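Local coordinates for protein putative phosphoglycolate phosphatase (Lactobacillus delbrueckii, PDB 2HI0) that probably hydrolyses 2-phosphoglycolate to glycolate and phosphate as a haloacid dehalogenase (HAD)-family phosphatase, at residues A[8-13]-A[188-193]. Sequence-based numbering, arbitrary orientation.
Sequences IFDMDG and IGDSEI. With NA (sodium ion), chain C.
Phe9 pairs with Ile188 where strands 6-9 and 185-189, neighbours in the central parallel sheet, run out at their C-terminal ends: Ile188 N donates to Ile8 O at 2.8 Å, and Asp10 N to Ile188 O at 2.9 Å in a nearly straight bond (173° at the hydrogen). The two paired side chains lie side by side on the same face of the sheet; Phe9 packs against helices 115-124 and 230-238, Ile188 against the latter. In Ile188, chi1 (-57°) sets CG1 beside the backbone N, and a chi2 of 104°, off the staggered values, brings CD1 over the middle of the Phe9 ring, 3.7 Å from its centroid, a CH-pi contact. A flat aromatic and a branched aliphatic suit this buried, apolar layer between sheet and helices.

Past the strand ends the chemistry turns polar. Asp10, its CG anti to the backbone N, reaches sodium through OD2 at 2.1 Å, while its OD1 forms a salt bridge with Lys165. Asp190, in the loop just after strand 185-189, binds through OD1 at 2.3 Å; its OD2 accepts from Phe212 N, which helps fix the carboxylate's rotation. Asp12 gives the ion its main-chain O, 2.5 Å away, and its OD1 makes a salt bridge with Lys135 and a hydrogen bond with Thr18 OG1. Gly13 passes Asp190 closely, CA 3.5 Å from OD2, where a CB would collide with that oxygen. A water also binds the ion.

Asp10 OD2 and Asp190 OD1 stand only 3.4 Å apart, and the cation between them probably offsets their repulsion. Two carboxylates, one carbonyl and a water around the ion, with the DxDx(T/V)-like sequence at the strand end, are consistent with the HAD active site, where magnesium is the usual cofactor; sodium probably occupies its place here.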
ATOM      1  N   ILE A   8      -3.217  12.100  -2.528  1.00  7.01           N
ATOM      2  CA  ILE A   8      -2.701  10.899  -3.179  1.00  9.77           C
ATOM      3  C   ILE A   8      -2.666   9.817  -2.104  1.00 10.98           C
ATOM      4  O   ILE A   8      -1.961   9.969  -1.089  1.00 10.21           O
ATOM      5  CB  ILE A   8      -1.305  11.141  -3.752  1.00 11.82           C
ATOM      6  CG1 ILE A   8      -1.294  12.340  -4.682  1.00  8.96           C
ATOM      7  CG2 ILE A   8      -0.832   9.896  -4.515  1.00 10.39           C
ATOM      8  CD1 ILE A   8       0.181  12.721  -5.091  1.00 14.73           C
ATOM      9  N   PHE A   9      -3.441   8.748  -2.319  1.00 10.17           N
ATOM     10  CA  PHE A   9      -3.644   7.694  -1.333  1.00 10.21           C
ATOM     11  C   PHE A   9      -2.930   6.400  -1.748  1.00 10.84           C
ATOM     12  O   PHE A   9      -2.963   5.973  -2.917  1.00 10.80           O
ATOM     13  CB  PHE A   9      -5.117   7.316  -1.212  1.00  9.74           C
ATOM     14  CG  PHE A   9      -6.002   8.432  -0.735  1.00  9.84           C
ATOM     15  CD1 PHE A   9      -6.434   9.413  -1.602  1.00 11.68           C
ATOM     16  CD2 PHE A   9      -6.338   8.530   0.593  1.00  8.50           C
ATOM     17  CE1 PHE A   9      -7.243  10.431  -1.155  1.00  8.75           C
ATOM     18  CE2 PHE A   9      -7.174   9.558   1.024  1.00 12.10           C
ATOM     19  CZ  PHE A   9      -7.595  10.497   0.151  1.00 11.29           C
ATOM     20  N   ASP A  10      -2.332   5.761  -0.766  1.00 10.47           N
ATOM     21  CA  ASP A  10      -2.026   4.310  -0.881  1.00 10.61           C
ATOM     22  C   ASP A  10      -3.365   3.527  -0.841  1.00 10.93           C
ATOM     23  O   ASP A  10      -4.420   4.076  -0.488  1.00 11.66           O
ATOM     24  CB  ASP A  10      -1.139   3.870   0.271  1.00 14.42           C
ATOM     25  CG  ASP A  10      -0.585   2.467   0.082  1.00 17.59           C
ATOM     26  OD1 ASP A  10      -0.356   2.007  -1.059  1.00 17.44           O
ATOM     27  OD2 ASP A  10      -0.412   1.810   1.117  1.00 29.49           O
HETATM   28  N   MSE A  11      -3.361   2.275  -1.283  1.00  9.72           N
HETATM   29  CA  MSE A  11      -4.567   1.455  -1.341  1.00 11.74           C
HETATM   30  C   MSE A  11      -4.676   0.542  -0.106  1.00 11.85           C
HETATM   31  O   MSE A  11      -5.606   0.728   0.710  1.00 10.32           O
HETATM   32  CB  MSE A  11      -4.611   0.641  -2.638  1.00 12.36           C
HETATM   33  CG  MSE A  11      -5.738  -0.327  -2.689  1.00 11.02           C
HETATM   34 SE   MSE A  11      -6.068  -0.934  -4.474  0.75 12.11          SE
HETATM   35  CE  MSE A  11      -7.175   0.460  -5.238  1.00 17.36           C
ATOM     36  N   ASP A  12      -3.743  -0.418   0.015  1.00 11.11           N
ATOM     37  CA  ASP A  12      -3.781  -1.430   1.085  1.00 12.49           C
ATOM     38  C   ASP A  12      -3.712  -0.799   2.457  1.00 10.91           C
ATOM     39  O   ASP A  12      -2.821   0.008   2.701  1.00 12.67           O
ATOM     40  CB  ASP A  12      -2.613  -2.416   0.974  1.00 13.73           C
ATOM     41  CG  ASP A  12      -2.713  -3.327  -0.189  1.00 20.04           C
ATOM     42  OD1 ASP A  12      -3.639  -4.129  -0.278  1.00 16.92           O
ATOM     43  OD2 ASP A  12      -1.788  -3.277  -1.035  1.00 25.65           O
ATOM     44  N   GLY A  13      -4.673  -1.091   3.330  1.00 11.09           N
ATOM     45  CA  GLY A  13      -4.594  -0.582   4.709  1.00 11.38           C
ATOM     46  C   GLY A  13      -4.956   0.878   4.867  1.00 11.36           C
ATOM     47  O   GLY A  13      -4.896   1.429   5.959  1.00 12.85           O
ATOM     48  N   ILE A 188      -1.127  10.004   1.596  1.00  9.37           N
ATOM     49  CA  ILE A 188      -1.844   9.404   2.745  1.00  9.23           C
ATOM     50  C   ILE A 188      -1.569   7.910   2.714  1.00 11.32           C
ATOM     51  O   ILE A 188      -1.821   7.247   1.719  1.00 10.05           O
ATOM     52  CB  ILE A 188      -3.329   9.630   2.672  1.00 10.72           C
ATOM     53  CG1 ILE A 188      -3.677  11.136   2.579  1.00  9.75           C
ATOM     54  CG2 ILE A 188      -4.031   8.918   3.867  1.00 10.60           C
ATOM     55  CD1 ILE A 188      -4.086  11.535   1.182  1.00 12.78           C
ATOM     56  N   GLY A 189      -1.061   7.364   3.811  1.00  9.26           N
ATOM     57  CA  GLY A 189      -0.825   5.906   3.830  1.00 11.19           C
ATOM     58  C   GLY A 189      -0.642   5.334   5.232  1.00 10.43           C
ATOM     59  O   GLY A 189      -0.657   6.077   6.209  1.00 10.62           O
ATOM     60  N   ASP A 190      -0.488   4.012   5.323  1.00 12.57           N
ATOM     61  CA  ASP A 190      -0.455   3.330   6.606  1.00 10.19           C
ATOM     62  C   ASP A 190       0.916   2.750   7.000  1.00 11.20           C
ATOM     63  O   ASP A 190       1.006   2.061   8.006  1.00 11.62           O
ATOM     64  CB  ASP A 190      -1.465   2.175   6.573  1.00 12.25           C
ATOM     65  CG  ASP A 190      -1.083   1.097   5.541  1.00 14.49           C
ATOM     66  OD1 ASP A 190      -0.567   1.472   4.462  1.00 15.43           O
ATOM     67  OD2 ASP A 190      -1.265  -0.123   5.775  1.00 12.54           O
ATOM     68  N   SER A 191       1.955   3.026   6.221  1.00 14.37           N
ATOM     69  CA  SER A 191       3.240   2.396   6.470  1.00 13.39           C
ATOM     70  C   SER A 191       4.426   3.348   6.366  1.00 11.58           C
ATOM     71  O   SER A 191       4.323   4.515   5.926  1.00 11.93           O
ATOM     72  CB  SER A 191       3.428   1.226   5.509  1.00 15.48           C
ATOM     73  OG  SER A 191       3.934   1.671   4.256  1.00 17.43           O
ATOM     74  N   GLU A 192       5.587   2.808   6.747  1.00 10.41           N
ATOM     75  CA  GLU A 192       6.880   3.513   6.584  1.00 11.54           C
ATOM     76  C   GLU A 192       7.224   3.793   5.124  1.00 11.78           C
ATOM     77  O   GLU A 192       7.905   4.767   4.821  1.00 10.70           O
ATOM     78  CB  GLU A 192       8.016   2.729   7.269  1.00 11.46           C
ATOM     79  CG  GLU A 192       8.530   1.479   6.554  1.00 10.59           C
ATOM     80  CD  GLU A 192       7.677   0.194   6.611  1.00 16.05           C
ATOM     81  OE1 GLU A 192       6.481   0.252   6.972  1.00 12.08           O
ATOM     82  OE2 GLU A 192       8.260  -0.883   6.274  1.00 13.30           O
ATOM     83  N   ILE A 193       6.768   2.927   4.213  1.00 10.72           N
ATOM     84  CA  ILE A 193       7.011   3.119   2.770  1.00 10.17           C
ATOM     85  C   ILE A 193       6.289   4.384   2.304  1.00 10.31           C
ATOM     86  O   ILE A 193       6.820   5.103   1.446  1.00 10.58           O
ATOM     87  CB  ILE A 193       6.578   1.883   1.947  1.00 12.03           C
ATOM     88  CG1 ILE A 193       7.326   0.645   2.438  1.00 12.62           C
ATOM     89  CG2 ILE A 193       6.693   2.118   0.405  1.00 10.44           C
ATOM     90  CD1 ILE A 193       8.803   0.833   2.428  1.00 12.87           C
TER
HETATM   91 NA    NA C 240      -0.343   0.231   2.492  1.00 35.31          NA
HETATM   92  O   HOH W   1       2.226   1.021   2.654  1.00 22.48           O